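Methionine-binding protein (Coxiella burnetii, PDB 3TQW) binds methionine and probably delivers it to an ABC transporter as a periplasmic substrate-binding lipoprotein. Local coordinates at residues L119-K123 / A124-Q128; R161-G164 / D165-L168. All coordinates share one frame; numbering follows the deposited sequence.

Contact 1: L119-K123 / A124-Q128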
loop_
_atom_site.group_PDB
_atom_site.type_symbol
_atom_site.label_atom_id
_atom_site.label_comp_id
_atom_site.label_asym_id
_atom_site.label_seq_id
_atom_site.Cartn_x
_atom_site.Cartn_y
_atom_site.Cartn_z
ATOM N N LEU A 119 6.893 9.630 -8.148
ATOM C CA LEU A 119 7.125 10.711 -7.202
ATOM C C LEU A 119 8.296 10.392 -6.284
ATOM O O LEU A 119 9.075 11.278 -5.931
ATOM C CB LEU A 119 5.866 10.995 -6.385
ATOM C CG LEU A 119 4.788 11.815 -7.098
ATOM C CD1 LEU A 119 3.466 11.761 -6.341
ATOM C CD2 LEU A 119 5.249 13.257 -7.291
ATOM N N LEU A 120 8.419 9.123 -5.903
ATOM C CA LEU A 120 9.519 8.678 -5.053
ATOM C C LEU A 120 10.855 8.712 -5.803
ATOM O O LEU A 120 11.889 9.047 -5.224
ATOM C CB LEU A 120 9.238 7.275 -4.501
ATOM C CG LEU A 120 10.262 6.627 -3.566
ATOM C CD1 LEU A 120 10.555 7.503 -2.364
ATOM C CD2 LEU A 120 9.781 5.251 -3.106
ATOM N N LEU A 121 10.837 8.358 -7.088
ATOM C CA LEU A 121 12.049 8.439 -7.906
ATOM C C LEU A 121 12.492 9.891 -8.052
ATOM O O LEU A 121 13.684 10.185 -8.175
ATOM C CB LEU A 121 11.832 7.817 -9.290
ATOM C CG LEU A 121 11.543 6.320 -9.339
ATOM C CD1 LEU A 121 11.159 5.902 -10.750
ATOM C CD2 LEU A 121 12.749 5.528 -8.850
ATOM N N GLU A 122 11.522 10.798 -8.041
ATOM C CA GLU A 122 11.816 12.221 -8.105
ATOM C C GLU A 122 12.413 12.701 -6.781
ATOM O O GLU A 122 13.351 13.496 -6.760
ATOM C CB GLU A 122 10.554 13.011 -8.447
ATOM C CG GLU A 122 10.788 14.496 -8.595
ATOM C CD GLU A 122 9.542 15.241 -9.029
ATOM O OE1 GLU A 122 8.489 15.086 -8.372
ATOM O OE2 GLU A 122 9.620 15.981 -10.034
ATOM N N LYS A 123 11.863 12.209 -5.676
ATOM C CA LYS A 123 12.404 12.504 -4.356
ATOM C C LYS A 123 13.846 12.014 -4.304
ATOM O O LYS A 123 14.713 12.661 -3.714
ATOM C CB LYS A 123 11.562 11.813 -3.281
ATOM C CG LYS A 123 12.049 11.992 -1.851
ATOM C CD LYS A 123 11.187 11.167 -0.901
ATOM C CE LYS A 123 11.674 11.257 0.533
ATOM N NZ LYS A 123 11.588 12.647 1.041
ATOM N N ALA A 124 14.094 10.871 -4.940
ATOM C CA ALA A 124 15.433 10.292 -5.017
ATOM C C ALA A 124 16.366 11.086 -5.938
ATOM O O ALA A 124 17.532 10.730 -6.101
ATOM C CB ALA A 124 15.356 8.838 -5.476
ATOM N N GLN A 125 15.848 12.157 -6.534
ATOM C CA GLN A 125 16.629 12.994 -7.444
ATOM C C GLN A 125 17.108 12.228 -8.677
ATOM O O GLN A 125 18.150 12.545 -9.250
ATOM C CB GLN A 125 17.822 13.625 -6.718
ATOM C CG GLN A 125 17.433 14.460 -5.511
ATOM C CD GLN A 125 16.476 15.579 -5.866
ATOM O OE1 GLN A 125 16.780 16.429 -6.703
ATOM N NE2 GLN A 125 15.304 15.578 -5.237
ATOM N N LEU A 126 16.341 11.221 -9.082
ATOM C CA LEU A 126 16.680 10.426 -10.258
ATOM C C LEU A 126 15.997 10.968 -11.511
ATOM O O LEU A 126 16.526 10.865 -12.618
ATOM C CB LEU A 126 16.298 8.960 -10.046
ATOM C CG LEU A 126 17.025 8.223 -8.921
ATOM C CD1 LEU A 126 16.463 6.815 -8.736
ATOM C CD2 LEU A 126 18.528 8.181 -9.193
ATOM N N ILE A 127 14.813 11.540 -11.327
ATOM C CA ILE A 127 14.074 12.131 -12.427
ATOM C C ILE A 127 13.380 13.386 -11.945
ATOM O O ILE A 127 13.324 13.657 -10.749
ATOM C CB ILE A 127 12.986 11.178 -12.974
ATOM C CG1 ILE A 127 12.006 10.796 -11.857
ATOM C CG2 ILE A 127 13.606 9.936 -13.599
ATOM C CD1 ILE A 127 10.812 9.982 -12.337
ATOM N N GLN A 128 12.848 14.150 -12.890
ATOM C CA GLN A 128 11.978 15.264 -12.571
ATOM C C GLN A 128 10.707 15.099 -13.378
ATOM O O GLN A 128 10.753 14.752 -14.558
ATOM C CB GLN A 128 12.649 16.601 -12.900
ATOM C CG GLN A 128 13.819 16.943 -11.993
ATOM C CD GLN A 128 14.437 18.293 -12.319
ATOM O OE1 GLN A 128 13.992 18.990 -13.231
ATOM N NE2 GLN A 128 15.469 18.666 -11.571
HETATM O O HOH W 1 14.275 15.317 -8.803
#

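Contact 2: R161-G164 / D165-L168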
loop_
_atom_site.group_PDB
_atom_site.type_symbol
_atom_site.label_atom_id
_atom_site.label_comp_id
_atom_site.label_asym_id
_atom_site.label_seq_id
_atom_site.Cartn_x
_atom_site.Cartn_y
_atom_site.Cartn_z
ATOM N N ARG A 161 10.004 -10.005 -6.899
ATOM C CA ARG A 161 10.722 -11.074 -7.587
ATOM C C ARG A 161 11.478 -10.550 -8.805
ATOM O O ARG A 161 12.063 -11.327 -9.558
ATOM C CB ARG A 161 9.762 -12.194 -7.998
ATOM C CG ARG A 161 9.318 -13.091 -6.848
ATOM C CD ARG A 161 8.173 -14.014 -7.249
ATOM N NE ARG A 161 7.880 -15.011 -6.219
ATOM C CZ ARG A 161 7.121 -14.787 -5.149
ATOM N NH1 ARG A 161 6.574 -13.594 -4.954
ATOM N NH2 ARG A 161 6.911 -15.756 -4.267
ATOM N N SER A 162 11.473 -9.232 -8.985
ATOM C CA SER A 162 12.096 -8.615 -10.151
ATOM C C SER A 162 13.543 -8.203 -9.900
ATOM O O SER A 162 14.267 -7.865 -10.836
ATOM C CB SER A 162 11.289 -7.395 -10.612
ATOM O OG SER A 162 11.470 -6.291 -9.737
ATOM N N LEU A 163 13.963 -8.247 -8.641
ATOM C CA LEU A 163 15.241 -7.664 -8.239
ATOM C C LEU A 163 16.464 -8.348 -8.836
ATOM O O LEU A 163 17.575 -7.841 -8.723
ATOM C CB LEU A 163 15.352 -7.606 -6.716
ATOM C CG LEU A 163 14.402 -6.608 -6.054
ATOM C CD1 LEU A 163 14.575 -6.628 -4.547
ATOM C CD2 LEU A 163 14.646 -5.208 -6.607
ATOM N N GLY A 164 16.263 -9.497 -9.468
ATOM C CA GLY A 164 17.346 -10.150 -10.178
ATOM C C GLY A 164 17.479 -9.606 -11.588
ATOM O O GLY A 164 18.494 -9.815 -12.252
ATOM N N ASP A 165 16.453 -8.892 -12.042
ATOM C CA ASP A 165 16.383 -8.440 -13.430
ATOM C C ASP A 165 16.377 -6.921 -13.581
ATOM O O ASP A 165 16.494 -6.405 -14.690
ATOM C CB ASP A 165 15.142 -9.021 -14.112
ATOM C CG ASP A 165 15.169 -10.537 -14.175
ATOM O OD1 ASP A 165 16.255 -11.104 -14.422
ATOM O OD2 ASP A 165 14.107 -11.160 -13.976
ATOM N N VAL A 166 16.219 -6.200 -12.478
ATOM C CA VAL A 166 16.260 -4.743 -12.547
ATOM C C VAL A 166 17.278 -4.217 -11.555
ATOM O O VAL A 166 17.728 -4.944 -10.673
ATOM C CB VAL A 166 14.886 -4.111 -12.266
ATOM C CG1 VAL A 166 13.862 -4.612 -13.286
ATOM C CG2 VAL A 166 14.436 -4.432 -10.839
ATOM N N ASP A 167 17.638 -2.949 -11.704
ATOM C CA ASP A 167 18.656 -2.356 -10.858
ATOM C C ASP A 167 18.070 -1.737 -9.598
ATOM O O ASP A 167 18.781 -1.532 -8.619
ATOM C CB ASP A 167 19.443 -1.322 -11.658
ATOM C CG ASP A 167 20.078 -1.923 -12.891
ATOM O OD1 ASP A 167 21.025 -2.713 -12.724
ATOM O OD2 ASP A 167 19.618 -1.635 -14.017
ATOM N N LEU A 168 16.771 -1.456 -9.634
ATOM C CA LEU A 168 16.090 -0.758 -8.546
ATOM C C LEU A 168 14.589 -0.964 -8.703
ATOM O O LEU A 168 14.078 -0.979 -9.822
ATOM C CB LEU A 168 16.396 0.741 -8.612
ATOM C CG LEU A 168 16.025 1.589 -7.393
ATOM C CD1 LEU A 168 16.959 1.250 -6.237
ATOM C CD2 LEU A 168 16.089 3.077 -7.720
HETATM O O HOH W 2 14.500 -11.278 -10.882
HETATM O O HOH W 3 18.095 -5.432 -7.954
#

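Contact 1: L119-K123 / A124-Q128
E122, in the last turn of helix 111-123, reaches along the residues that follow the helix and meets them atom by atom. Its CA already makes a CA-H...O contact with I127 O, at 3.4 Å. E122 CB lies 3.7 Å from I127 O, and E122 CG, set opposite the backbone N (chi1 -177°), lies 3.4 Å from I127 O. The chain runs on extended to the carboxylate, where OE2 comes to 3.5 Å from Q128 CA and accepts a hydrogen bond from the backbone N of L129. The acid thus follows the outgoing chain up to the short strand 128-129.

The helix itself ends in a Schellman motif. Q125 turns to positive phi (62°), and two bonds lead back into the last turn: Q125 N to E122 O, with the donor well above the carbonyl plane, and L126 N to L121 O at 3.0 Å, nearly in line with the carbonyl bond. A124 N still makes a helical bond to L120 O. A water lies within hydrogen-bonding distance of both E122 O and I127 O and links the helix end to the departing chain. The Q125 side chain folds back at chi2 (-58°), and its NE2 gives K123 O a weak hydrogen bond of 3.3 Å.

On the apolar side, L121 CD2 lies 3.9 Å from L126 CD1, the two leucine side chains meeting at a slant. L121 CB is in turn touched by the end of I127, whose CD1 approaches to 3.9 Å from it. Around this cluster L121 packs on I105 and V107 of strand 104-108, L126 on L99 and L149, and I127 on I142 of strand 142-144, the antiparallel partner of strand 128-129.

Contact 2: R161-G164 / D165-L168
S162 and V166 each direct a side-chain atom into the gap between the backbone N and the carbonyl carbon: OG of S162 at chi1 74°, and CG2 of V166 as the second branch when CG1 stands opposite the carbonyl carbon (chi1 -59°). These settings bring the methyl over the start of the turn, where V166 CG2 lies 3.4 Å from S162 O and 3.7 Å from S162 OG. The hydroxyl itself is hydrogen-bonded to L159 O, so the valine methyl rests beside a polar group that already has a partner. L163 CD2 adds a looser apolar touch at 4.3 Å from V166 CG2.

The backbone closes round S162 O. D165 N bonds to it at 2.7 Å, coming from above the carbonyl plane, which makes 162-165 a type I beta turn; V166 N, one residue on, adds a weak bond with a strongly bent N-H...O angle of 130°. The turn leads into strand 168-171 of the five-stranded sheet.

Two waters lie against the turn. One donates to R161 O and, weakly, to D165 OD2, while accepting a weak bond from G164 N, a weak, water-mediated link between the aspartate and the opening of the turn. The other donates to L163 O, at 2.6 Å, and to V166 O. G164 O accepts a hydrogen bond from K92 NZ, while S162 and V166 pack on A106 of strand 104-108. S162 O is thus held by one good and one weak N-H bond, and although L163 O and V166 O, both acceptors, are 3.5 Å apart, the protons of their shared water probably offset the repulsion between them.

How the contacts relate
From the N terminus, the chain reaches contact 1 first: 119-128 ends helix 111-123, which follows strand 104-108, and turns into strand 128-129. The chain then passes through strands 142-144 and 150-154 before contact 2, 161-168, closes the bend that delivers it into strand 168-171. The two are in series, neither nested nor crossed, with centres about 18 Å apart. They nevertheless meet in space, L126 CD1 lying 3.9 Å from L168 CD2. Both also pack on strand 104-108, through L121 in contact 1 and through S162, V166 and L168 in contact 2, so the helix end and the bend before strand 168-171 join at the same five-stranded sheet.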